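PDB 5ZIG: cellobiose 2-epimerase from Spirochaeta thermophila DSM 6192, which probably catalyses the reversible epimerisation of cellobiose at C2 of its reducing-end sugar, giving 4-O-beta-D-glucopyranosyl-D-mannose. Local coordinates for residues T5-T10 with R336-A341; F23-P28 with H351-E356; P36-F41 with A53-V58; V58-H63 with Y87-H92; R290-H295 with C342-F347. One frame throughout, in Å; residues are numbered along the deposited sequence. Where two conformers were deposited one is given.

Contact 1. Residues T5-T10 with R336-A341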
# COMPACT_ATOMS: atom_id res chain seq x y z
N THR A 5 -23.21 17.63 13.43
CA THR A 5 -23.07 16.93 14.70
C THR A 5 -23.55 15.49 14.62
O THR A 5 -23.10 14.65 15.42
CB THR A 5 -23.82 17.68 15.81
OG1 THR A 5 -23.51 19.07 15.74
CG2 THR A 5 -23.45 17.16 17.20
N THR A 6 -24.45 15.18 13.68
CA THR A 6 -24.95 13.82 13.52
C THR A 6 -23.84 12.85 13.10
O THR A 6 -23.98 11.63 13.28
CB THR A 6 -26.07 13.80 12.48
OG1 THR A 6 -25.72 14.66 11.39
CG2 THR A 6 -27.35 14.28 13.08
N LEU A 7 -22.75 13.36 12.54
CA LEU A 7 -21.63 12.50 12.20
C LEU A 7 -20.81 12.11 13.43
O LEU A 7 -20.05 11.14 13.36
CB LEU A 7 -20.74 13.18 11.16
CG LEU A 7 -21.12 12.81 9.72
CD1 LEU A 7 -20.42 13.71 8.69
CD2 LEU A 7 -20.82 11.33 9.46
N ARG A 8 -20.98 12.83 14.55
CA ARG A 8 -20.07 12.63 15.67
C ARG A 8 -20.24 11.27 16.33
O ARG A 8 -19.24 10.56 16.51
CB ARG A 8 -20.19 13.79 16.67
CG ARG A 8 -19.13 14.84 16.41
CD ARG A 8 -19.09 15.95 17.44
NE ARG A 8 -18.04 16.88 17.08
CZ ARG A 8 -16.80 16.84 17.57
NH1 ARG A 8 -16.47 15.91 18.46
NH2 ARG A 8 -15.91 17.73 17.18
N PRO A 9 -21.45 10.82 16.69
CA PRO A 9 -21.55 9.45 17.23
C PRO A 9 -21.17 8.37 16.22
O PRO A 9 -20.61 7.34 16.62
CB PRO A 9 -23.02 9.35 17.69
CG PRO A 9 -23.73 10.49 17.04
CD PRO A 9 -22.73 11.55 16.78
N THR A 10 -21.44 8.57 14.93
CA THR A 10 -21.01 7.61 13.91
C THR A 10 -19.48 7.48 13.88
O THR A 10 -18.94 6.36 13.80
CB THR A 10 -21.53 8.03 12.54
OG1 THR A 10 -22.83 8.62 12.68
CG2 THR A 10 -21.61 6.84 11.59
N ARG A 336 -19.72 15.27 3.04
CA ARG A 336 -20.18 14.12 2.26
C ARG A 336 -19.08 13.08 2.06
O ARG A 336 -19.38 11.89 1.89
CB ARG A 336 -20.72 14.60 0.91
CG ARG A 336 -21.26 13.48 0.03
CD ARG A 336 -22.45 13.93 -0.80
NE ARG A 336 -22.92 12.85 -1.66
CZ ARG A 336 -23.69 11.85 -1.24
NH1 ARG A 336 -24.08 11.80 0.03
NH2 ARG A 336 -24.08 10.90 -2.09
N TYR A 337 -17.81 13.50 2.09
CA TYR A 337 -16.73 12.53 2.00
C TYR A 337 -16.72 11.61 3.21
O TYR A 337 -16.44 10.41 3.09
CB TYR A 337 -15.39 13.24 1.85
CG TYR A 337 -15.16 13.76 0.45
CD1 TYR A 337 -15.15 12.90 -0.64
CD2 TYR A 337 -14.97 15.11 0.23
CE1 TYR A 337 -14.96 13.39 -1.93
CE2 TYR A 337 -14.78 15.61 -1.04
CZ TYR A 337 -14.77 14.75 -2.13
OH TYR A 337 -14.57 15.27 -3.39
N LEU A 338 -17.08 12.14 4.39
CA LEU A 338 -17.20 11.30 5.57
C LEU A 338 -18.36 10.31 5.44
O LEU A 338 -18.26 9.17 5.90
CB LEU A 338 -17.38 12.17 6.82
CG LEU A 338 -16.19 13.06 7.23
CD1 LEU A 338 -16.49 13.85 8.50
CD2 LEU A 338 -14.92 12.21 7.38
N ASP A 339 -19.48 10.75 4.84
CA ASP A 339 -20.58 9.83 4.56
C ASP A 339 -20.07 8.63 3.76
O ASP A 339 -20.40 7.47 4.06
CB ASP A 339 -21.69 10.54 3.76
CG ASP A 339 -22.40 11.64 4.56
OD1 ASP A 339 -22.47 11.55 5.80
OD2 ASP A 339 -22.88 12.61 3.94
N HIS A 340 -19.25 8.91 2.76
CA HIS A 340 -18.70 7.88 1.90
C HIS A 340 -17.81 6.92 2.69
O HIS A 340 -18.01 5.71 2.68
CB HIS A 340 -17.96 8.55 0.74
CG HIS A 340 -18.88 9.27 -0.22
ND1 HIS A 340 -20.13 8.79 -0.56
CD2 HIS A 340 -18.72 10.42 -0.92
CE1 HIS A 340 -20.70 9.61 -1.43
NE2 HIS A 340 -19.86 10.61 -1.66
N ALA A 341 -16.83 7.47 3.43
CA ALA A 341 -15.99 6.65 4.30
C ALA A 341 -16.82 5.75 5.20
O ALA A 341 -16.62 4.53 5.25
CB ALA A 341 -15.09 7.54 5.15

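Contact 2. Residues F23-P28 with H351-E356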
# COMPACT_ATOMS: atom_id res chain seq x y z
N PHE A 23 -6.57 -4.67 16.63
CA PHE A 23 -5.90 -5.34 17.73
C PHE A 23 -6.56 -6.66 18.14
O PHE A 23 -5.89 -7.51 18.74
CB PHE A 23 -5.81 -4.42 18.95
CG PHE A 23 -4.98 -3.17 18.74
CD1 PHE A 23 -3.61 -3.23 18.54
CD2 PHE A 23 -5.59 -1.92 18.75
CE1 PHE A 23 -2.85 -2.08 18.35
CE2 PHE A 23 -4.84 -0.76 18.56
CZ PHE A 23 -3.47 -0.84 18.36
N ASP A 24 -7.84 -6.87 17.84
CA ASP A 24 -8.49 -8.11 18.25
C ASP A 24 -8.72 -9.08 17.10
O ASP A 24 -8.90 -10.28 17.37
CB ASP A 24 -9.84 -7.81 18.92
CG ASP A 24 -9.69 -6.91 20.14
OD1 ASP A 24 -8.66 -7.00 20.82
OD2 ASP A 24 -10.61 -6.11 20.41
N HIS A 25 -8.73 -8.61 15.86
CA HIS A 25 -9.02 -9.45 14.71
C HIS A 25 -7.82 -9.58 13.77
O HIS A 25 -7.36 -10.70 13.51
CB HIS A 25 -10.24 -8.89 13.97
CG HIS A 25 -10.84 -9.85 13.00
ND1 HIS A 25 -11.74 -10.83 13.37
CD2 HIS A 25 -10.67 -9.98 11.66
CE1 HIS A 25 -12.10 -11.52 12.30
NE2 HIS A 25 -11.45 -11.04 11.25
N ILE A 26 -7.29 -8.48 13.24
CA ILE A 26 -6.27 -8.57 12.20
C ILE A 26 -4.95 -9.07 12.79
O ILE A 26 -4.46 -10.14 12.40
CB ILE A 26 -6.08 -7.22 11.48
CG1 ILE A 26 -7.22 -6.99 10.48
CG2 ILE A 26 -4.75 -7.21 10.70
CD1 ILE A 26 -7.64 -5.51 10.33
N LEU A 27 -4.37 -8.32 13.73
CA LEU A 27 -3.07 -8.69 14.28
C LEU A 27 -3.06 -10.10 14.89
O LEU A 27 -2.11 -10.85 14.63
CB LEU A 27 -2.60 -7.63 15.28
CG LEU A 27 -2.32 -6.22 14.71
CD1 LEU A 27 -1.95 -5.18 15.79
CD2 LEU A 27 -1.17 -6.29 13.67
N PRO A 28 -4.05 -10.52 15.69
CA PRO A 28 -3.97 -11.89 16.24
C PRO A 28 -3.94 -12.97 15.18
O PRO A 28 -3.31 -14.01 15.39
CB PRO A 28 -5.23 -11.99 17.12
CG PRO A 28 -5.56 -10.59 17.46
CD PRO A 28 -5.18 -9.77 16.27
N HIS A 351 -19.27 -7.40 5.30
CA HIS A 351 -19.04 -8.48 4.35
C HIS A 351 -17.59 -8.94 4.24
O HIS A 351 -17.35 -10.14 4.09
CB HIS A 351 -19.58 -8.04 2.97
CG HIS A 351 -20.98 -7.51 3.01
ND1 HIS A 351 -22.05 -8.24 3.48
CD2 HIS A 351 -21.49 -6.31 2.63
CE1 HIS A 351 -23.15 -7.52 3.40
NE2 HIS A 351 -22.84 -6.34 2.88
N LEU A 352 -16.61 -8.02 4.33
CA LEU A 352 -15.21 -8.40 4.12
C LEU A 352 -14.57 -9.00 5.35
O LEU A 352 -13.57 -9.71 5.24
CB LEU A 352 -14.39 -7.20 3.65
CG LEU A 352 -14.58 -6.97 2.16
CD1 LEU A 352 -14.26 -5.52 1.82
CD2 LEU A 352 -13.73 -7.95 1.30
N VAL A 353 -15.08 -8.69 6.54
CA VAL A 353 -14.57 -9.33 7.75
C VAL A 353 -15.04 -10.78 7.77
O VAL A 353 -16.23 -11.07 7.57
CB VAL A 353 -15.02 -8.56 9.00
CG1 VAL A 353 -14.62 -9.27 10.27
CG2 VAL A 353 -14.41 -7.17 8.99
N ASP A 354 -14.12 -11.69 7.99
CA ASP A 354 -14.43 -13.07 8.09
C ASP A 354 -14.33 -13.43 9.53
O ASP A 354 -13.30 -13.74 9.99
CB ASP A 354 -13.47 -13.93 7.28
CG ASP A 354 -13.78 -15.42 7.37
OD1 ASP A 354 -13.03 -16.19 6.82
OD2 ASP A 354 -14.74 -15.83 7.97
N ARG A 355 -15.47 -13.39 10.21
CA ARG A 355 -15.50 -13.76 11.61
C ARG A 355 -15.40 -15.29 11.84
O ARG A 355 -15.02 -15.72 12.89
CB ARG A 355 -16.71 -13.16 12.28
CG ARG A 355 -16.66 -11.66 12.43
CD ARG A 355 -18.04 -11.15 12.30
NE ARG A 355 -18.17 -9.88 11.65
CZ ARG A 355 -17.68 -8.74 12.09
NH1 ARG A 355 -16.94 -8.69 13.17
NH2 ARG A 355 -17.93 -7.65 11.41
N GLU A 356 -15.70 -16.07 10.83
CA GLU A 356 -15.56 -17.49 10.93
C GLU A 356 -14.11 -17.97 10.78
O GLU A 356 -13.54 -18.46 11.69
CB GLU A 356 -16.41 -18.18 9.88
CG GLU A 356 -17.87 -18.19 10.19
CD GLU A 356 -18.21 -19.17 11.28
OE1 GLU A 356 -17.92 -20.38 11.13
OE2 GLU A 356 -18.80 -18.72 12.29

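Contact 3. Residues P36-F41 with A53-V58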
# COMPACT_ATOMS: atom_id res chain seq x y z
N PRO A 36 7.88 -21.23 12.68
CA PRO A 36 8.83 -21.49 13.78
C PRO A 36 10.05 -22.32 13.39
O PRO A 36 10.96 -22.47 14.22
CB PRO A 36 7.98 -22.23 14.80
CG PRO A 36 7.00 -23.02 13.94
CD PRO A 36 6.74 -22.16 12.71
N ILE A 37 10.10 -22.85 12.18
CA ILE A 37 11.27 -23.59 11.72
C ILE A 37 12.21 -22.69 10.94
O ILE A 37 13.39 -22.59 11.25
CB ILE A 37 10.82 -24.80 10.88
CG1 ILE A 37 9.91 -25.70 11.70
CG2 ILE A 37 12.06 -25.57 10.31
CD1 ILE A 37 9.28 -26.79 10.90
N HIS A 38 11.67 -22.00 9.94
CA HIS A 38 12.46 -21.20 9.02
C HIS A 38 12.46 -19.72 9.35
O HIS A 38 13.34 -19.00 8.88
CB HIS A 38 11.92 -21.40 7.60
CG HIS A 38 11.92 -22.83 7.16
ND1 HIS A 38 13.06 -23.59 7.08
CD2 HIS A 38 10.88 -23.68 6.95
CE1 HIS A 38 12.74 -24.82 6.72
NE2 HIS A 38 11.42 -24.91 6.65
N GLY A 39 11.49 -19.23 10.15
CA GLY A 39 11.37 -17.80 10.37
C GLY A 39 10.52 -17.13 9.31
O GLY A 39 10.08 -17.73 8.33
N GLY A 40 10.29 -15.83 9.52
CA GLY A 40 9.32 -15.17 8.66
C GLY A 40 7.91 -15.72 8.91
O GLY A 40 7.63 -16.37 9.91
N PHE A 41 7.03 -15.46 7.94
CA PHE A 41 5.63 -15.85 7.98
C PHE A 41 5.31 -16.77 6.81
O PHE A 41 5.96 -16.71 5.75
CB PHE A 41 4.70 -14.62 7.90
CG PHE A 41 4.76 -13.71 9.10
CD1 PHE A 41 5.94 -13.07 9.44
CD2 PHE A 41 3.63 -13.51 9.89
CE1 PHE A 41 5.99 -12.23 10.54
CE2 PHE A 41 3.68 -12.69 11.00
CZ PHE A 41 4.86 -12.04 11.32
N ALA A 53 4.83 -23.27 0.73
CA ALA A 53 4.69 -22.18 -0.20
C ALA A 53 5.89 -21.26 -0.12
O ALA A 53 6.47 -21.06 0.95
CB ALA A 53 3.42 -21.38 0.08
N PRO A 54 6.30 -20.69 -1.25
CA PRO A 54 7.35 -19.66 -1.20
C PRO A 54 6.85 -18.39 -0.52
O PRO A 54 5.66 -18.08 -0.51
CB PRO A 54 7.67 -19.41 -2.68
CG PRO A 54 7.04 -20.53 -3.43
CD PRO A 54 5.84 -20.94 -2.62
N LYS A 55 7.81 -17.64 0.04
CA LYS A 55 7.59 -16.41 0.78
C LYS A 55 8.05 -15.21 -0.05
O LYS A 55 9.20 -15.16 -0.51
CB LYS A 55 8.29 -16.47 2.13
CG LYS A 55 8.12 -17.83 2.79
CD LYS A 55 8.95 -17.98 4.05
CE LYS A 55 8.42 -19.09 4.93
NZ LYS A 55 9.39 -19.49 5.98
N GLY A 56 7.13 -14.27 -0.25
CA GLY A 56 7.39 -13.14 -1.10
C GLY A 56 8.08 -12.00 -0.38
O GLY A 56 7.96 -11.84 0.84
N LEU A 57 8.81 -11.21 -1.17
CA LEU A 57 9.43 -10.00 -0.65
C LEU A 57 8.38 -9.02 -0.15
O LEU A 57 8.48 -8.52 0.98
CB LEU A 57 10.29 -9.37 -1.75
CG LEU A 57 10.80 -7.97 -1.44
CD1 LEU A 57 11.58 -7.93 -0.11
CD2 LEU A 57 11.65 -7.47 -2.63
N VAL A 58 7.39 -8.71 -0.99
CA VAL A 58 6.30 -7.78 -0.64
C VAL A 58 5.62 -8.22 0.65
O VAL A 58 5.47 -7.44 1.60
CB VAL A 58 5.28 -7.68 -1.78
CG1 VAL A 58 4.21 -6.65 -1.46
CG2 VAL A 58 5.97 -7.37 -3.10

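Contact 4. Residues V58-H63 with Y87-H92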
# COMPACT_ATOMS: atom_id res chain seq x y z
N VAL A 58 7.39 -8.71 -0.99
CA VAL A 58 6.30 -7.78 -0.64
C VAL A 58 5.62 -8.22 0.65
O VAL A 58 5.47 -7.44 1.60
CB VAL A 58 5.28 -7.68 -1.78
CG1 VAL A 58 4.21 -6.65 -1.46
CG2 VAL A 58 5.97 -7.37 -3.10
N MET A 59 5.17 -9.48 0.70
CA MET A 59 4.41 -9.96 1.86
C MET A 59 5.24 -9.87 3.14
O MET A 59 4.75 -9.42 4.18
CB MET A 59 3.93 -11.38 1.61
CG MET A 59 3.20 -12.04 2.76
SD MET A 59 3.71 -13.77 2.91
CE MET A 59 5.40 -13.53 3.46
N THR A 60 6.51 -10.28 3.07
CA THR A 60 7.37 -10.24 4.24
C THR A 60 7.62 -8.81 4.70
O THR A 60 7.64 -8.53 5.91
CB THR A 60 8.69 -10.94 3.92
OG1 THR A 60 8.42 -12.30 3.58
CG2 THR A 60 9.66 -10.88 5.12
N ALA A 61 7.83 -7.88 3.76
CA ALA A 61 8.04 -6.49 4.12
C ALA A 61 6.75 -5.85 4.65
O ALA A 61 6.80 -5.02 5.57
CB ALA A 61 8.57 -5.71 2.92
N ARG A 62 5.60 -6.22 4.09
CA ARG A 62 4.33 -5.73 4.62
C ARG A 62 4.13 -6.15 6.08
O ARG A 62 3.71 -5.34 6.91
CB ARG A 62 3.18 -6.22 3.74
CG ARG A 62 3.09 -5.44 2.43
CD ARG A 62 1.97 -5.90 1.55
NE ARG A 62 1.89 -5.12 0.31
CZ ARG A 62 0.98 -5.32 -0.64
NH1 ARG A 62 0.04 -6.25 -0.48
NH2 ARG A 62 0.97 -4.57 -1.74
N HIS A 63 4.46 -7.41 6.41
CA HIS A 63 4.36 -7.84 7.80
C HIS A 63 5.35 -7.10 8.69
O HIS A 63 5.02 -6.74 9.82
CB HIS A 63 4.56 -9.35 7.91
CG HIS A 63 3.41 -10.15 7.36
ND1 HIS A 63 2.09 -9.81 7.58
CD2 HIS A 63 3.39 -11.25 6.57
CE1 HIS A 63 1.31 -10.68 6.96
NE2 HIS A 63 2.07 -11.57 6.35
N TYR A 87 11.88 -9.09 10.32
CA TYR A 87 13.09 -8.37 9.94
C TYR A 87 14.24 -9.33 9.66
O TYR A 87 14.90 -9.24 8.62
CB TYR A 87 13.46 -7.37 11.03
CG TYR A 87 14.79 -6.67 10.82
CD1 TYR A 87 14.94 -5.68 9.86
CD2 TYR A 87 15.89 -7.01 11.59
CE1 TYR A 87 16.13 -5.04 9.69
CE2 TYR A 87 17.10 -6.39 11.42
CZ TYR A 87 17.22 -5.40 10.47
OH TYR A 87 18.43 -4.78 10.31
N ARG A 88 14.49 -10.27 10.59
CA ARG A 88 15.56 -11.24 10.41
C ARG A 88 15.39 -12.03 9.12
O ARG A 88 16.37 -12.29 8.41
CB ARG A 88 15.60 -12.20 11.61
CG ARG A 88 16.00 -11.54 12.92
CD ARG A 88 16.16 -12.58 14.03
NE ARG A 88 14.90 -13.27 14.31
CZ ARG A 88 14.06 -12.93 15.29
NH1 ARG A 88 14.34 -11.91 16.08
NH2 ARG A 88 12.94 -13.61 15.47
N PHE A 89 14.15 -12.42 8.79
CA PHE A 89 13.91 -13.15 7.55
C PHE A 89 14.10 -12.26 6.33
O PHE A 89 14.58 -12.72 5.29
CB PHE A 89 12.51 -13.75 7.53
CG PHE A 89 12.33 -14.82 6.48
CD1 PHE A 89 12.83 -16.10 6.68
CD2 PHE A 89 11.69 -14.53 5.28
CE1 PHE A 89 12.69 -17.09 5.70
CE2 PHE A 89 11.54 -15.51 4.30
CZ PHE A 89 12.05 -16.80 4.50
N LEU A 90 13.71 -10.99 6.45
CA LEU A 90 13.95 -10.04 5.37
C LEU A 90 15.44 -9.86 5.11
O LEU A 90 15.87 -9.77 3.95
CB LEU A 90 13.32 -8.69 5.71
CG LEU A 90 13.58 -7.64 4.65
CD1 LEU A 90 12.85 -8.00 3.36
CD2 LEU A 90 13.17 -6.25 5.19
N THR A 91 16.25 -9.82 6.16
CA THR A 91 17.63 -9.43 5.97
C THR A 91 18.60 -10.60 5.87
O THR A 91 19.75 -10.38 5.50
CB THR A 91 18.09 -8.48 7.08
OG1 THR A 91 17.91 -9.10 8.36
CG2 THR A 91 17.31 -7.20 7.01
N HIS A 92 18.16 -11.82 6.18
CA HIS A 92 18.99 -13.01 6.08
C HIS A 92 18.58 -13.94 4.95
O HIS A 92 19.39 -14.76 4.52
CB HIS A 92 18.97 -13.82 7.38
CG HIS A 92 19.59 -13.12 8.55
ND1 HIS A 92 19.23 -11.84 8.93
CD2 HIS A 92 20.53 -13.52 9.42
CE1 HIS A 92 19.93 -11.49 9.99
NE2 HIS A 92 20.73 -12.49 10.31

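Contact 5. Residues R290-H295 with C342-F347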
# COMPACT_ATOMS: atom_id res chain seq x y z
N ARG A 290 -18.36 9.58 -7.08
CA ARG A 290 -19.45 9.26 -8.00
C ARG A 290 -19.44 7.79 -8.40
O ARG A 290 -20.50 7.20 -8.57
CB ARG A 290 -19.38 10.16 -9.24
CG ARG A 290 -19.90 11.59 -9.02
CD ARG A 290 -19.93 12.39 -10.33
NE ARG A 290 -18.64 12.43 -11.01
CZ ARG A 290 -17.82 13.48 -11.03
NH1 ARG A 290 -18.15 14.61 -10.42
NH2 ARG A 290 -16.66 13.40 -11.67
N ALA A 291 -18.25 7.19 -8.53
CA ALA A 291 -18.19 5.76 -8.80
C ALA A 291 -18.74 4.93 -7.64
O ALA A 291 -19.33 3.88 -7.87
CB ALA A 291 -16.74 5.34 -9.12
N LEU A 292 -18.54 5.39 -6.40
CA LEU A 292 -19.12 4.68 -5.26
C LEU A 292 -20.64 4.77 -5.29
O LEU A 292 -21.34 3.81 -4.91
CB LEU A 292 -18.58 5.26 -3.95
CG LEU A 292 -18.85 4.44 -2.69
CD1 LEU A 292 -17.76 3.42 -2.50
CD2 LEU A 292 -18.96 5.34 -1.46
N ASP A 293 -21.16 5.90 -5.75
CA ASP A 293 -22.60 6.09 -5.85
C ASP A 293 -23.19 5.25 -6.97
O ASP A 293 -24.13 4.48 -6.75
CB ASP A 293 -22.91 7.58 -6.05
CG ASP A 293 -22.94 8.34 -4.73
OD1 ASP A 293 -22.95 7.69 -3.66
OD2 ASP A 293 -22.93 9.59 -4.76
N THR A 294 -22.62 5.35 -8.18
CA THR A 294 -23.06 4.50 -9.28
C THR A 294 -23.08 3.03 -8.88
O THR A 294 -24.02 2.29 -9.22
CB THR A 294 -22.14 4.67 -10.50
OG1 THR A 294 -22.27 6.00 -11.02
CG2 THR A 294 -22.50 3.66 -11.60
N HIS A 295 -22.05 2.58 -8.17
CA HIS A 295 -21.88 1.17 -7.86
C HIS A 295 -22.41 0.78 -6.48
O HIS A 295 -22.05 -0.28 -5.97
CB HIS A 295 -20.40 0.77 -8.00
CG HIS A 295 -19.96 0.61 -9.42
ND1 HIS A 295 -19.35 1.63 -10.13
CD2 HIS A 295 -20.06 -0.43 -10.27
CE1 HIS A 295 -19.09 1.21 -11.36
NE2 HIS A 295 -19.51 -0.04 -11.47
N CYS A 342 -17.75 6.34 5.96
CA CYS A 342 -18.64 5.55 6.80
C CYS A 342 -19.32 4.45 5.99
O CYS A 342 -19.39 3.30 6.43
CB CYS A 342 -19.69 6.44 7.48
SG CYS A 342 -19.04 7.78 8.58
N THR A 343 -19.81 4.78 4.79
CA THR A 343 -20.46 3.78 3.93
C THR A 343 -19.50 2.65 3.58
O THR A 343 -19.87 1.47 3.63
CB THR A 343 -20.99 4.45 2.66
OG1 THR A 343 -22.12 5.26 2.98
CG2 THR A 343 -21.40 3.41 1.61
N VAL A 344 -18.27 3.00 3.18
CA VAL A 344 -17.30 1.98 2.81
C VAL A 344 -16.96 1.13 4.03
O VAL A 344 -16.87 -0.10 3.93
CB VAL A 344 -16.04 2.64 2.19
CG1 VAL A 344 -14.85 1.67 2.22
CG2 VAL A 344 -16.34 3.06 0.76
N TRP A 345 -16.81 1.76 5.20
CA TRP A 345 -16.41 1.00 6.38
C TRP A 345 -17.50 0.01 6.79
O TRP A 345 -17.20 -1.12 7.20
CB TRP A 345 -16.09 1.93 7.56
CG TRP A 345 -15.68 1.12 8.76
CD1 TRP A 345 -16.42 0.88 9.88
CD2 TRP A 345 -14.45 0.40 8.92
NE1 TRP A 345 -15.71 0.06 10.75
CE2 TRP A 345 -14.51 -0.25 10.18
CE3 TRP A 345 -13.30 0.24 8.12
CZ2 TRP A 345 -13.47 -1.04 10.66
CZ3 TRP A 345 -12.27 -0.53 8.60
CH2 TRP A 345 -12.37 -1.18 9.86
N ARG A 346 -18.76 0.43 6.70
CA ARG A 346 -19.88 -0.47 6.97
C ARG A 346 -19.84 -1.66 6.02
O ARG A 346 -20.05 -2.81 6.45
CB ARG A 346 -21.20 0.31 6.83
CG ARG A 346 -22.43 -0.42 7.33
CD ARG A 346 -22.20 -1.04 8.70
NE ARG A 346 -23.42 -1.62 9.24
CZ ARG A 346 -23.45 -2.44 10.29
NH1 ARG A 346 -22.32 -2.76 10.90
NH2 ARG A 346 -24.61 -2.92 10.73
N PHE A 347 -19.54 -1.42 4.74
CA PHE A 347 -19.43 -2.53 3.80
C PHE A 347 -18.36 -3.52 4.25
O PHE A 347 -18.58 -4.74 4.25
CB PHE A 347 -19.14 -2.00 2.40
CG PHE A 347 -19.20 -3.07 1.35
CD1 PHE A 347 -20.43 -3.45 0.80
CD2 PHE A 347 -18.04 -3.73 0.94
CE1 PHE A 347 -20.50 -4.45 -0.14
CE2 PHE A 347 -18.09 -4.73 0.00
CZ PHE A 347 -19.33 -5.10 -0.54

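Contact 1. Residues T5-T10 with R336-A341
Leu7 reaches across from near the N-terminal end of helix 7-31 and lays its CD1 methyl against Leu338, on helix 336-352. That methyl lies 3.9 Å from Leu338 CB and just as far from Leu338 CD1, so it rests along the flank of the second leucine, the two side chains crossing obliquely. The other branch of Leu7 goes to a different neighbour: CD2 stands 4.0 Å from Asp339 OD1, the two side chains at about a right angle. With chi1 at -66°, Asp339 CG sits beside its own backbone N, and the carboxylate is carried round to the leucine. The first helix of the (alpha/alpha)6-barrel, the fold of this epimerase family, is thereby brought against a helix far along the sequence. Leu338 also packs on Leu326 and Tyr329 of helix 315-332, while Leu7 also touches Cys342, one turn beyond Leu338. With no hydrogen bond across the segments, the contact rests on shape fit and dispersion, the partly exposed Asp339 carboxylate bordering the leucine methyls.

Contact 2. Residues F23-P28 with H351-E356
His25 carries this contact, its imidazole reaching from helix 7-31 to the chain that leaves helix 336-352. Val353 lies over one face of the ring: its CG1 methyl is 4.1 Å from the ring centroid and 26° off the normal, a CH-pi contact displaced toward the NE2 and CE1 side. Asp354 meets the ring differently, through its backbone, with the carbonyl O at the edge and in the ring plane, 3.4 Å from His25 CE1. Since CG of His25 is anti to the backbone N (chi1 -165°), the ring is swung out to the loop, where NE2 is hydrogen-bonded to Glu359 O. The contact thus ties the N-terminal helix of the barrel to a loop near the chain's last helices. Beyond the ring, Val353 CG1 also sits over the centre of the Arg355 guanidinium, 3.6 Å above its plane, so one methyl touches the faces of two flat groups. The Asp354 carboxylate turns to Lys376 in a salt bridge and to Gly357 N, while Arg355 NH2 is bound to Met349 O.

Contact 3. Residues P36-F41 with A53-V58
Lys55 reaches across to the loop at Gly39 with its whole chain, ending in a hydrogen bond from NZ to Gly39 O of 3.0 Å. The ammonium nitrogen approaches nearly head-on to the carbonyl, at a C=O...N angle of 171°, and the same nitrogen lies 3.6 Å from His38 CB. CG, CD and CE all run past Phe41 O, CE coming closest at 3.5 Å. The side chain is extended beyond CG, and this straightness is what delivers the charge to Gly39 from strand 55-56. Gly39, at phi 87° and psi 175°, and Gly40, also at positive phi, bend the loop so that Gly39 O is turned to the ammonium. Further out, Asp35 forms a salt bridge with NZ, and Pro108 O accepts another of its hydrogen bonds; Asp35 also takes the amides of Ile37 and His38. The strand itself pairs antiparallel with strand 105-106, fixing the base of the lysine. A buried ammonium gripped by two carbonyls and a carboxylate is thus well compensated, and would probably remain charged while pinning the loop after helix 7-31.

Contact 4. Residues V58-H63 with Y87-H92
Phe89 presents the edge of its ring to Thr60, whose CG2 methyl lies near the ring plane and 4.2 Å from CD2. The two side chains meet at about a right angle, the methyl abutting the rim of the phenyl instead of lying over a face. Lys55 also packs on this ring. Tyr87, two residues earlier on the same helix, faces elsewhere: Thr91 OG1 lies above one face of its ring, toward the rim, and Tyr132 stacks on it from helix 119-136. Thr60 divides its two branches by a chi1 of -60°. The methyl is anti to the backbone N and goes to the neighbouring helix, whereas OG1 sits beside that N and is hydrogen-bonded back to Gly56 O, the residue just before the helix begins. Helices 57-73 and 77-94 form a helical hairpin here, successive members of the barrel, and at this point the backbones come near, 6.7 Å between Thr60 CA and Leu90 CA. A small threonine sits at that closest pair, its methyl 4.3 Å from both Leu90 N and Leu90 CB. The rest of Leu90 continues the apolar seam, packing on Leu57 and Leu64 of helix 57-73.

Contact 5. Residues R290-H295 with C342-F347
Leu292 and Val344 make the tight part of this contact, a pair of branched side chains meeting at a slant between helices 275-294 and 336-352. Leu292 CD1 comes to 3.6 Å from Val344 CG2, and its sister methyl CD2 lies 4.1 Å from the same atom, so the valine methyl faces the leucine's fork. Leu292 owes this reach to a chi1 of -167°, which sets CG anti to the backbone N and extends the side chain toward the other helix. Phe325, on helix 315-332, touches both residues. These are neighbouring helices in the barrel of the epimerase family, and the apolar pair fills the seam between them. The contact is slacker at Thr343, whose CG2 stays 4.4 Å from Leu292 CD2, while its hydroxyl turns to its own helix and is hydrogen-bonded to Asp339 O. Toward solvent the partners are polar, and Asp293 forms a salt bridge with Arg336, near the start of helix 336-352. At the helix end, His295 folds back so that ND1 is hydrogen-bonded to Ala291 O, 3.2 Å away and in the ring plane; the backbone N of His295 binds the same oxygen.

Overall arrangement
Contacts 1, 2 and 5 share helix 336-352, taken at its start, at its end and midway. Contacts 1 and 5 touch, with His340 packing on Leu292, and lie on the opposite side of the chain's centre from contacts 3 and 4, whose own centres are 8 Å apart. Those two meet at Phe89, so a charged side chain and an apolar helix seam share one aromatic ring. Contacts 1, 4 and 5 are buried and mainly apolar, helix against helix; contacts 2 and 3 are partly buried, involve loops and bring backbone carbonyls to side chains, with a hydrogen bond across the segments only in contact 3. Contacts 3, 4 and 5 all fall within the chain span closed by contact 2.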